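Local coordinates for protein N-acetylmuramoyl-L-alanine amidase amiD (Escherichia coli, PDB 3D2Y) that hydrolyses the amide link between N-acetylmuramoyl groups and the L-amino acid of cell-wall glycopeptides, using a catalytic zinc ion, at residues V33-A38 against A82-I87; V149-A152 against R158-D161; A46-T49 against S54-Y57; I103-R108 against P124-A129; D39-S44 against L58-P63. One frame throughout, in Å; residues are numbered along the deposited sequence. Where two conformers were deposited one is given.

Contact 1 of 5, residues V33-A38 against A82-I87; sequences VIHYTA and AWHAGI
The imidazoles of His35 and His84 meet rim to rim at nearly a right angle: their planes stand 88° apart, their centroids are separated by 5.1 Å, and neither ring covers the face of the other. At its edge the His35 ring has ND1 of His84, close to the plane. The rim of His84 is used twice, by NE2 of His35 and by Val33, whose CB comes within 3.7 Å of His84 CE1; its CG2 branch lies just beyond, also in the ring plane. One face of His84 is covered by CB of the next residue, Ala85, displaced toward the rim. The link between the two rings is a hydrogen bond, His35 NE2 to His84 ND1 at 2.9 Å, and either nitrogen could be the donor. His84 reaches it with CG tucked between its backbone N and carbonyl carbon (chi1 70°). The carbonyl O of His84 also comes to 3.0 Å from His35 CE1. This joins strand 31-36, an inner strand of the sheet, to the loop that follows strand 73-74, and the bound peptide hydrogen-bonds to the backbone of that loop at His84. Because His35 is a zinc ligand, the bond at NE2 probably helps set its ring rotation, with His84 as a second-shell residue; its ND1 makes a weak hydrogen bond to Asp161, another ligand of the metal.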
# COMPACT_ATOMS: atom_id res chain seq x y z
N VAL A 33 4.28 -1.35 0.64
CA VAL A 33 3.14 -1.30 1.55
C VAL A 33 3.26 -0.20 2.66
O VAL A 33 4.23 -0.18 3.40
CB VAL A 33 2.89 -2.67 2.26
CG1 VAL A 33 1.65 -2.58 3.14
CG2 VAL A 33 2.71 -3.80 1.24
N ILE A 34 2.25 0.66 2.78
CA ILE A 34 2.24 1.72 3.80
C ILE A 34 1.42 1.31 5.02
O ILE A 34 0.29 0.84 4.88
CB ILE A 34 1.72 3.07 3.22
CG1 ILE A 34 2.45 3.41 1.92
CG2 ILE A 34 1.96 4.19 4.20
CD1 ILE A 34 3.99 3.57 2.08
N HIS A 35 1.99 1.51 6.21
CA HIS A 35 1.35 1.18 7.49
C HIS A 35 1.33 2.38 8.40
O HIS A 35 2.18 3.28 8.22
CB HIS A 35 2.17 0.10 8.26
CG HIS A 35 2.35 -1.20 7.52
ND1 HIS A 35 1.52 -2.28 7.72
CD2 HIS A 35 3.29 -1.59 6.62
CE1 HIS A 35 1.91 -3.28 6.94
NE2 HIS A 35 2.97 -2.88 6.25
N TYR A 36 0.45 2.38 9.40
CA TYR A 36 0.72 3.16 10.64
C TYR A 36 0.99 2.23 11.83
O TYR A 36 0.59 1.05 11.83
CB TYR A 36 -0.36 4.24 11.01
CG TYR A 36 -1.78 3.74 11.14
CD1 TYR A 36 -2.13 2.69 12.02
CD2 TYR A 36 -2.82 4.30 10.37
CE1 TYR A 36 -3.43 2.21 12.09
CE2 TYR A 36 -4.15 3.85 10.47
CZ TYR A 36 -4.44 2.78 11.32
OH TYR A 36 -5.74 2.29 11.42
N THR A 37 1.59 2.79 12.88
CA THR A 37 2.07 2.00 14.01
C THR A 37 0.99 1.79 15.06
O THR A 37 1.00 0.81 15.79
CB THR A 37 3.29 2.66 14.70
OG1 THR A 37 2.97 3.95 15.27
CG2 THR A 37 4.42 2.83 13.78
N ALA A 38 0.06 2.74 15.10
CA ALA A 38 -0.88 2.88 16.23
C ALA A 38 -0.21 2.89 17.59
O ALA A 38 -0.72 2.27 18.51
CB ALA A 38 -2.01 1.80 16.17
N ALA A 82 10.45 -8.63 5.69
CA ALA A 82 10.06 -8.21 7.02
C ALA A 82 8.68 -8.79 7.26
O ALA A 82 7.99 -9.10 6.30
CB ALA A 82 10.04 -6.67 7.08
N TRP A 83 8.30 -8.99 8.53
CA TRP A 83 6.99 -9.52 8.95
C TRP A 83 5.96 -8.40 9.19
O TRP A 83 5.59 -8.10 10.33
CB TRP A 83 7.16 -10.41 10.19
CG TRP A 83 7.63 -11.83 9.89
CD1 TRP A 83 8.00 -12.34 8.69
CD2 TRP A 83 7.78 -12.89 10.85
NE1 TRP A 83 8.35 -13.67 8.83
CE2 TRP A 83 8.23 -14.02 10.16
CE3 TRP A 83 7.59 -12.97 12.25
CZ2 TRP A 83 8.46 -15.26 10.81
CZ3 TRP A 83 7.79 -14.19 12.88
CH2 TRP A 83 8.24 -15.31 12.17
N HIS A 84 5.54 -7.75 8.08
CA HIS A 84 4.65 -6.57 8.08
C HIS A 84 3.25 -6.74 7.43
O HIS A 84 2.28 -6.13 7.85
CB HIS A 84 5.35 -5.32 7.48
CG HIS A 84 5.58 -5.43 5.99
ND1 HIS A 84 4.70 -4.90 5.08
CD2 HIS A 84 6.54 -6.07 5.28
CE1 HIS A 84 5.12 -5.18 3.85
NE2 HIS A 84 6.23 -5.90 3.94
N ALA A 85 3.16 -7.55 6.38
CA ALA A 85 1.90 -7.73 5.61
C ALA A 85 0.96 -8.77 6.22
O ALA A 85 -0.28 -8.64 6.13
CB ALA A 85 2.22 -8.13 4.14
N GLY A 86 1.54 -9.84 6.77
CA GLY A 86 0.75 -10.97 7.24
C GLY A 86 -0.02 -11.70 6.14
O GLY A 86 0.39 -11.71 4.96
N ILE A 87 -1.12 -12.34 6.54
CA ILE A 87 -2.01 -12.99 5.56
C ILE A 87 -2.55 -11.92 4.64
O ILE A 87 -3.16 -10.97 5.12
CB ILE A 87 -3.17 -13.73 6.25
CG1 ILE A 87 -2.59 -14.91 7.06
CG2 ILE A 87 -4.23 -14.21 5.24
CD1 ILE A 87 -3.42 -15.23 8.30

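Contact 2 of 5, residues V149-A152 against R158-D161; sequences VAHA and RKDD
The backbones come together where strand 148-150 runs into a short helix: Ala152 N donates to Asp161 O at 3.0 Å, the CA atoms of Ala152 and Asp160 lie 4.7 Å apart, and the methyl of Ala152 rests against Lys159 O. The ring of His151 is met at an edge by Asp161 and over one face by Lys159. Its ND1 gives a hydrogen bond to Asp161 OD2 at 3.1 Å, taken on the syn lone pair of the carboxylate but bent, since the oxygen sits 26° out of the ring plane; a second, weak bond reaches Asp161 OD1. Ring and carboxylate are almost perpendicular, at 86°. Over one face of the imidazole passes the aliphatic part of Lys159, a CH-pi contact with CG 3.6 Å from the centroid of the His151 ring. A bend at the second torsion of Lys159 (chi2 -71°) folds the chain over the ring, with CD lying 3.6 Å from His151 CE1. This is the heart of the zinc amidase site: His151 and Asp161 are metal ligands, and Lys159 is the transition-state stabiliser. Its NZ hydrogen-bonds to the backbone of the bound peptide. The other ring nitrogen, His151 NE2, bonds to Ala85 O, which helps hold the imidazole from that side. Near it passes the guanidinium of Arg158, with NH2 4.1 Å from His151 NE2; that NH2 bonds to Ile87 O, and NH1 reaches the backbone of the peptide.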
# COMPACT_ATOMS: atom_id res chain seq x y z
N VAL A 149 0.65 0.48 -1.97
CA VAL A 149 -0.66 0.11 -1.43
C VAL A 149 -0.70 0.33 0.05
O VAL A 149 0.36 0.46 0.73
CB VAL A 149 -1.01 -1.39 -1.69
CG1 VAL A 149 -1.21 -1.67 -3.22
CG2 VAL A 149 0.11 -2.34 -1.07
N ALA A 150 -1.93 0.39 0.53
CA ALA A 150 -2.23 0.35 1.94
C ALA A 150 -2.20 -1.08 2.40
O ALA A 150 -2.54 -2.00 1.68
CB ALA A 150 -3.66 0.92 2.18
N HIS A 151 -1.84 -1.28 3.66
CA HIS A 151 -2.02 -2.60 4.26
C HIS A 151 -3.50 -3.05 4.14
O HIS A 151 -3.81 -4.24 3.94
CB HIS A 151 -1.67 -2.48 5.70
CG HIS A 151 -1.43 -3.79 6.40
ND1 HIS A 151 -1.28 -3.87 7.77
CD2 HIS A 151 -1.27 -5.05 5.94
CE1 HIS A 151 -1.03 -5.12 8.12
NE2 HIS A 151 -1.04 -5.86 7.02
N ALA A 152 -4.42 -2.10 4.31
CA ALA A 152 -5.87 -2.44 4.22
C ALA A 152 -6.18 -2.96 2.84
O ALA A 152 -7.10 -3.78 2.67
CB ALA A 152 -6.76 -1.19 4.54
N ARG A 158 -8.82 -7.48 7.78
CA ARG A 158 -8.04 -7.48 9.03
C ARG A 158 -7.54 -6.13 9.45
O ARG A 158 -7.27 -5.91 10.64
CB ARG A 158 -6.82 -8.42 8.93
CG ARG A 158 -7.18 -9.91 8.73
CD ARG A 158 -5.95 -10.84 8.87
NE ARG A 158 -4.85 -10.50 7.95
CZ ARG A 158 -3.74 -9.86 8.33
NH1 ARG A 158 -3.59 -9.53 9.59
NH2 ARG A 158 -2.77 -9.58 7.46
N LYS A 159 -7.31 -5.25 8.46
CA LYS A 159 -6.58 -3.98 8.70
C LYS A 159 -7.25 -2.78 8.04
O LYS A 159 -7.90 -2.91 7.00
CB LYS A 159 -5.14 -4.09 8.19
CG LYS A 159 -4.33 -5.20 8.81
CD LYS A 159 -3.97 -4.92 10.27
CE LYS A 159 -3.37 -6.16 10.89
NZ LYS A 159 -2.71 -5.73 12.19
N ASP A 160 -7.05 -1.61 8.66
CA ASP A 160 -7.49 -0.33 8.11
C ASP A 160 -6.34 0.58 7.67
O ASP A 160 -6.56 1.58 6.97
CB ASP A 160 -8.27 0.42 9.21
CG ASP A 160 -9.69 -0.10 9.37
OD1 ASP A 160 -10.11 -0.90 8.54
OD2 ASP A 160 -10.37 0.27 10.35
N ASP A 161 -5.13 0.27 8.14
CA ASP A 161 -3.99 1.18 7.97
C ASP A 161 -3.50 1.32 6.53
O ASP A 161 -3.59 0.35 5.75
CB ASP A 161 -2.87 0.88 8.99
CG ASP A 161 -2.21 -0.48 8.80
OD1 ASP A 161 -0.98 -0.48 8.57
OD2 ASP A 161 -2.91 -1.52 8.86

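Contact 3 of 5, residues A46-T49 against S54-Y57; sequences ATLT and SSHY
Leu48 swings CG to the side of its own backbone N, opposite the carbonyl carbon (chi1 -63°), and this sets both methyls against Ser54 and Ser55. CD2 lies over the main chain of Ser54, 3.9 Å from Ser54 CA, while CD1 reaches the same distance, 3.9 Å, from Ser55 OG. Ser55 places its hydroxyl between backbone N and carbonyl carbon (chi1 60°), which puts it in hydrogen-bonding range of Tyr57 O and in van der Waals contact with Leu48. The hydrogen bond Ser55 OG to Tyr57 O is 3.0 Å long, and the hydroxyl approaches from well above the carbonyl plane. Leu48 O points toward Ser54: Ser54 CB stands 3.3 Å from it, and Ser54 CA makes a CA-H...O contact of 3.4 Å with the same Leu48 O. The Ser54 hydroxyl has its own partner, the backbone N of Trp83. The contact therefore closes the short loop between helix 41-48 and strand 57-59, which begins at Tyr57. No classical hydrogen bond crosses between 46-49 and 54-57; methyl packing and a CA-H...O contact join them. Leu48 and Ser55 also both touch Glu104, the proton acceptor, and Leu48 packs on the bound peptide, consistent with a methyl and a hydroxyl already bonded to a carbonyl lining the pocket beside the catalytic carboxylate.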
# COMPACT_ATOMS: atom_id res chain seq x y z
N ALA A 46 10.39 -0.89 19.66
CA ALA A 46 10.45 -2.10 20.48
C ALA A 46 9.71 -3.27 19.78
O ALA A 46 10.26 -4.37 19.58
CB ALA A 46 9.87 -1.83 21.89
N THR A 47 8.48 -3.00 19.37
CA THR A 47 7.60 -4.02 18.81
C THR A 47 8.13 -4.52 17.46
O THR A 47 8.19 -5.72 17.23
CB THR A 47 6.15 -3.49 18.64
OG1 THR A 47 5.59 -3.13 19.92
CG2 THR A 47 5.27 -4.53 17.97
N LEU A 48 8.55 -3.60 16.61
CA LEU A 48 9.04 -3.96 15.28
C LEU A 48 10.43 -4.58 15.23
O LEU A 48 10.92 -4.94 14.13
CB LEU A 48 9.00 -2.73 14.38
CG LEU A 48 7.59 -2.17 14.12
CD1 LEU A 48 7.64 -0.72 13.59
CD2 LEU A 48 6.77 -3.11 13.21
N THR A 49 11.08 -4.70 16.38
CA THR A 49 12.37 -5.41 16.49
C THR A 49 12.23 -6.68 17.34
O THR A 49 13.24 -7.36 17.64
CB THR A 49 13.53 -4.51 16.98
OG1 THR A 49 13.24 -3.95 18.28
CG2 THR A 49 13.76 -3.33 16.00
N SER A 54 7.84 -7.11 12.07
CA SER A 54 8.84 -6.10 11.73
C SER A 54 8.44 -5.30 10.47
O SER A 54 7.46 -5.62 9.79
CB SER A 54 10.21 -6.75 11.50
OG SER A 54 10.17 -7.58 10.33
N SER A 55 9.20 -4.26 10.17
CA SER A 55 9.05 -3.57 8.88
C SER A 55 10.44 -3.14 8.45
O SER A 55 11.37 -3.10 9.27
CB SER A 55 8.12 -2.36 8.99
OG SER A 55 8.64 -1.42 9.93
N HIS A 56 10.59 -2.80 7.17
CA HIS A 56 11.89 -2.32 6.68
C HIS A 56 12.22 -0.92 7.15
O HIS A 56 13.36 -0.66 7.51
CB HIS A 56 11.97 -2.37 5.17
CG HIS A 56 11.75 -3.74 4.62
ND1 HIS A 56 10.51 -4.24 4.28
CD2 HIS A 56 12.65 -4.72 4.34
CE1 HIS A 56 10.65 -5.47 3.83
NE2 HIS A 56 11.94 -5.79 3.85
N TYR A 57 11.21 -0.04 7.18
CA TYR A 57 11.41 1.32 7.64
C TYR A 57 10.38 1.74 8.70
O TYR A 57 9.23 1.27 8.74
CB TYR A 57 11.40 2.28 6.45
CG TYR A 57 12.41 1.96 5.39
CD1 TYR A 57 13.71 2.46 5.49
CD2 TYR A 57 12.08 1.19 4.28
CE1 TYR A 57 14.66 2.18 4.52
CE2 TYR A 57 13.03 0.89 3.29
CZ TYR A 57 14.32 1.40 3.44
OH TYR A 57 15.32 1.20 2.54

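Contact 4 of 5, residues I103-R108 against P124-A129; sequences IELENR and PAQIQA
One direct hydrogen bond joins Glu106 and Gln126: the side-chain amide of Gln126 donates from NE2 to Glu106 O at 3.0 Å, fairly straight at 156°, with the nitrogen tilted 34° from the carbonyl plane. Gln126 gets there fully stretched, CG opposite its backbone N (chi1 -179°) and the rest of the chain extended, so that the amide projects straight out from the helix. NE2 also makes weak bonds to Val59 O and Pro60 O, and this cluster of carbonyls fits the amide being turned with its nitrogen toward the strand ends. Glu106 N, 3.2 Å from Gln126 NE2, is a donor too and is not bonded to it. A water provides the second polar link: it donates to Gln126 OE1 at 2.8 Å and accepts from Asn107 ND2 at 3.1 Å, so both ends of the glutamine amide are used. In the fold, helix 124-141 packs against the sheet, and its first turn lies beside the point where strand 100-105 gives way to a loop. Glu104, the proton acceptor, is on this strand but points away from the helix, toward the catalytic side of the sheet. Van der Waals contact is slight and runs through Leu105, whose CB lies 3.8 Å from Gln126 NE2 and 3.9 Å from Gln126 CD, next to the amide; its side chain also packs on Leu130, one turn further along the helix.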
# COMPACT_ATOMS: atom_id res chain seq x y z
N ILE A 103 6.79 0.00 4.92
CA ILE A 103 7.11 1.25 5.64
C ILE A 103 6.07 1.50 6.71
O ILE A 103 4.87 1.63 6.40
CB ILE A 103 7.21 2.46 4.68
CG1 ILE A 103 8.38 2.22 3.72
CG2 ILE A 103 7.45 3.77 5.49
CD1 ILE A 103 8.41 3.21 2.60
N GLU A 104 6.55 1.63 7.94
CA GLU A 104 5.69 1.97 9.08
C GLU A 104 5.86 3.45 9.45
O GLU A 104 6.99 3.96 9.58
CB GLU A 104 6.04 1.10 10.28
CG GLU A 104 5.56 -0.36 10.17
CD GLU A 104 4.32 -0.59 10.97
OE1 GLU A 104 4.21 -0.00 12.05
OE2 GLU A 104 3.46 -1.39 10.57
N LEU A 105 4.72 4.11 9.60
CA LEU A 105 4.57 5.53 9.92
C LEU A 105 4.01 5.67 11.33
O LEU A 105 2.92 5.16 11.65
CB LEU A 105 3.64 6.19 8.90
CG LEU A 105 3.91 6.01 7.40
CD1 LEU A 105 2.89 6.79 6.55
CD2 LEU A 105 5.31 6.51 7.08
N GLU A 106 4.76 6.35 12.18
CA GLU A 106 4.31 6.58 13.55
C GLU A 106 3.08 7.47 13.46
O GLU A 106 3.17 8.62 13.05
CB GLU A 106 5.37 7.23 14.41
CG GLU A 106 4.89 7.51 15.86
CD GLU A 106 5.70 8.58 16.63
OE1 GLU A 106 5.21 9.00 17.69
OE2 GLU A 106 6.80 8.98 16.20
N ASN A 107 1.94 6.91 13.83
CA ASN A 107 0.68 7.65 13.76
C ASN A 107 -0.29 6.85 14.63
O ASN A 107 -0.19 5.63 14.66
CB ASN A 107 0.22 7.76 12.29
CG ASN A 107 -1.21 8.30 12.15
OD1 ASN A 107 -2.20 7.55 12.29
ND2 ASN A 107 -1.33 9.62 11.89
N ARG A 108 -1.19 7.53 15.33
CA ARG A 108 -2.06 6.88 16.32
C ARG A 108 -3.15 5.95 15.75
O ARG A 108 -3.75 5.14 16.50
CB ARG A 108 -2.69 7.94 17.24
CG ARG A 108 -3.88 7.48 18.07
CD ARG A 108 -4.74 8.69 18.54
NE ARG A 108 -4.00 9.93 18.36
CZ ARG A 108 -4.42 11.02 17.73
NH1 ARG A 108 -5.65 11.12 17.24
NH2 ARG A 108 -3.59 12.06 17.63
N PRO A 124 2.56 16.80 8.44
CA PRO A 124 3.23 17.06 7.16
C PRO A 124 4.76 16.78 7.13
O PRO A 124 5.28 16.41 6.07
CB PRO A 124 2.93 18.55 6.88
CG PRO A 124 2.07 19.05 8.05
CD PRO A 124 1.69 17.89 8.91
N ALA A 125 5.47 16.92 8.26
CA ALA A 125 6.94 16.63 8.29
C ALA A 125 7.19 15.15 7.91
O ALA A 125 8.13 14.81 7.17
CB ALA A 125 7.48 16.90 9.61
N GLN A 126 6.32 14.27 8.41
CA GLN A 126 6.40 12.83 8.12
C GLN A 126 6.20 12.54 6.65
O GLN A 126 6.98 11.79 6.05
CB GLN A 126 5.36 12.08 8.96
CG GLN A 126 5.33 10.55 8.77
CD GLN A 126 4.42 9.87 9.76
OE1 GLN A 126 3.18 9.99 9.69
NE2 GLN A 126 5.03 9.18 10.73
N ILE A 127 5.17 13.13 6.06
CA ILE A 127 4.91 12.93 4.62
C ILE A 127 6.12 13.46 3.83
O ILE A 127 6.61 12.82 2.87
CB ILE A 127 3.59 13.68 4.23
CG1 ILE A 127 2.37 13.15 5.07
CG2 ILE A 127 3.33 13.62 2.74
CD1 ILE A 127 2.13 11.61 4.96
N GLN A 128 6.65 14.60 4.26
CA GLN A 128 7.78 15.20 3.55
C GLN A 128 9.03 14.28 3.55
O GLN A 128 9.80 14.24 2.58
CB GLN A 128 8.10 16.60 4.14
CG GLN A 128 7.16 17.77 3.68
CD GLN A 128 6.73 17.69 2.20
OE1 GLN A 128 5.57 17.39 1.89
NE2 GLN A 128 7.66 17.96 1.29
N ALA A 129 9.23 13.57 4.66
CA ALA A 129 10.31 12.58 4.84
C ALA A 129 10.06 11.34 4.00
O ALA A 129 10.98 10.77 3.36
CB ALA A 129 10.44 12.23 6.33
O HOH W 1 1.44 11.02 11.63

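Contact 5 of 5, residues D39-S44 against L58-P63; sequences DDFDSS and LVPAVP
The first turn of helix 41-48 leans on the end of strand 57-59, with Phe41 set against Leu58 and Pro60. One corner of the phenyl ring does most of the touching: Phe41 CE1 is 3.7 Å from Leu58 CD2 and equally 3.7 Å from Pro60 CG. Phe41 carries CG opposite its backbone N (chi1 -175°), which sends the ring away from the helix and alongside the proline, the two side chains pointing the same way; Leu58 comes in at a slant. A turn later Ser44 adds a looser touch, its CB 4.2 Å from Leu58 CD1. The helix start that presents these residues is N-capped by Asp40. Its OD1 accepts from Ser43 N at 2.9 Å in a nearly straight bond (171°), coming from above the carboxylate plane. Asp40 O is gripped twice by Ser44, from the backbone N at 2.9 Å and from OG at 2.9 Å, while Ser44 OG also lies near Thr37 OG1. On the sheet side Leu58 also packs on Glu104, the proton acceptor, and on Thr37 of the substrate site. Phe41 has a further aromatic neighbour in Trp73, ring edge to ring face.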
# COMPACT_ATOMS: atom_id res chain seq x y z
N ASP A 39 0.93 3.59 17.71
CA ASP A 39 1.71 3.60 18.96
C ASP A 39 2.87 4.61 18.79
O ASP A 39 3.17 5.03 17.66
CB ASP A 39 2.25 2.19 19.27
CG ASP A 39 2.45 1.93 20.77
OD1 ASP A 39 2.29 2.85 21.60
OD2 ASP A 39 2.80 0.76 21.11
N ASP A 40 3.49 4.99 19.90
CA ASP A 40 4.52 6.02 19.95
C ASP A 40 5.83 5.49 19.42
O ASP A 40 5.97 4.29 19.24
CB ASP A 40 4.72 6.51 21.39
CG ASP A 40 5.21 5.41 22.30
OD1 ASP A 40 6.42 5.14 22.29
OD2 ASP A 40 4.40 4.81 23.03
N PHE A 41 6.81 6.36 19.19
CA PHE A 41 8.01 5.89 18.51
C PHE A 41 8.75 4.76 19.24
O PHE A 41 9.06 3.70 18.65
CB PHE A 41 8.99 7.05 18.26
CG PHE A 41 10.18 6.62 17.45
CD1 PHE A 41 10.05 6.43 16.08
CD2 PHE A 41 11.39 6.36 18.05
CE1 PHE A 41 11.15 6.02 15.31
CE2 PHE A 41 12.47 5.94 17.29
CZ PHE A 41 12.33 5.77 15.91
N ASP A 42 9.10 5.01 20.50
CA ASP A 42 9.92 4.04 21.25
C ASP A 42 9.19 2.70 21.33
O ASP A 42 9.78 1.67 21.08
CB ASP A 42 10.31 4.59 22.64
CG ASP A 42 11.17 5.84 22.55
OD1 ASP A 42 11.88 6.02 21.53
OD2 ASP A 42 11.14 6.67 23.49
N SER A 43 7.88 2.73 21.63
CA SER A 43 7.07 1.52 21.70
C SER A 43 7.01 0.78 20.34
O SER A 43 7.10 -0.44 20.30
CB SER A 43 5.68 1.84 22.23
OG SER A 43 5.77 2.55 23.46
N SER A 44 6.87 1.52 19.25
CA SER A 44 6.78 0.89 17.90
C SER A 44 8.15 0.26 17.59
O SER A 44 8.24 -0.85 17.04
CB SER A 44 6.39 1.90 16.82
OG SER A 44 5.13 2.48 17.10
N LEU A 58 10.85 2.57 9.61
CA LEU A 58 10.00 3.22 10.60
C LEU A 58 10.23 4.75 10.56
O LEU A 58 11.37 5.23 10.83
CB LEU A 58 10.27 2.65 12.01
CG LEU A 58 9.56 3.29 13.23
CD1 LEU A 58 8.01 3.17 13.17
CD2 LEU A 58 10.07 2.62 14.50
N VAL A 59 9.18 5.50 10.20
CA VAL A 59 9.27 6.96 10.07
C VAL A 59 8.61 7.62 11.30
O VAL A 59 7.42 7.42 11.51
CB VAL A 59 8.57 7.49 8.78
CG1 VAL A 59 8.95 9.00 8.59
CG2 VAL A 59 9.04 6.64 7.52
N PRO A 60 9.38 8.39 12.11
CA PRO A 60 8.71 9.07 13.23
C PRO A 60 7.62 10.05 12.72
O PRO A 60 7.62 10.46 11.57
CB PRO A 60 9.85 9.85 13.91
CG PRO A 60 11.10 9.25 13.46
CD PRO A 60 10.81 8.74 12.06
N ALA A 61 6.74 10.47 13.61
CA ALA A 61 5.71 11.45 13.29
C ALA A 61 6.32 12.76 12.83
O ALA A 61 5.80 13.40 11.92
CB ALA A 61 4.84 11.71 14.51
N VAL A 62 7.39 13.20 13.51
CA VAL A 62 8.16 14.35 13.10
C VAL A 62 9.60 13.87 13.22
O VAL A 62 10.17 13.88 14.32
CB VAL A 62 7.86 15.62 13.93
CG1 VAL A 62 8.71 16.82 13.39
CG2 VAL A 62 6.32 15.92 13.85
N PRO A 63 10.19 13.42 12.10
CA PRO A 63 11.56 12.92 12.13
C PRO A 63 12.53 14.03 12.55
O PRO A 63 12.35 15.20 12.16
CB PRO A 63 11.82 12.50 10.68
CG PRO A 63 10.45 12.30 10.08
CD PRO A 63 9.61 13.35 10.75

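From the N terminus, strand 31-36 opens contact 1, which closes only at the loop 82-87. Inside that long loop contact 5 joins the start of helix 41-48 to the end of strand 57-59, and contact 3 is nested within it, closing the loop that leads out of the same helix. Contact 4 follows in series, bringing helix 124-141 onto the end of strand 100-105, and contact 2 comes last, folding the loop after helix 151-154 back on the junction of strand 148-150 and that helix. None of them cross. Strands 57-59, 100-105, 31-36 and 148-150 are successive neighbours in the sheet, so contacts 5, 4, 1 and 2 all meet on it.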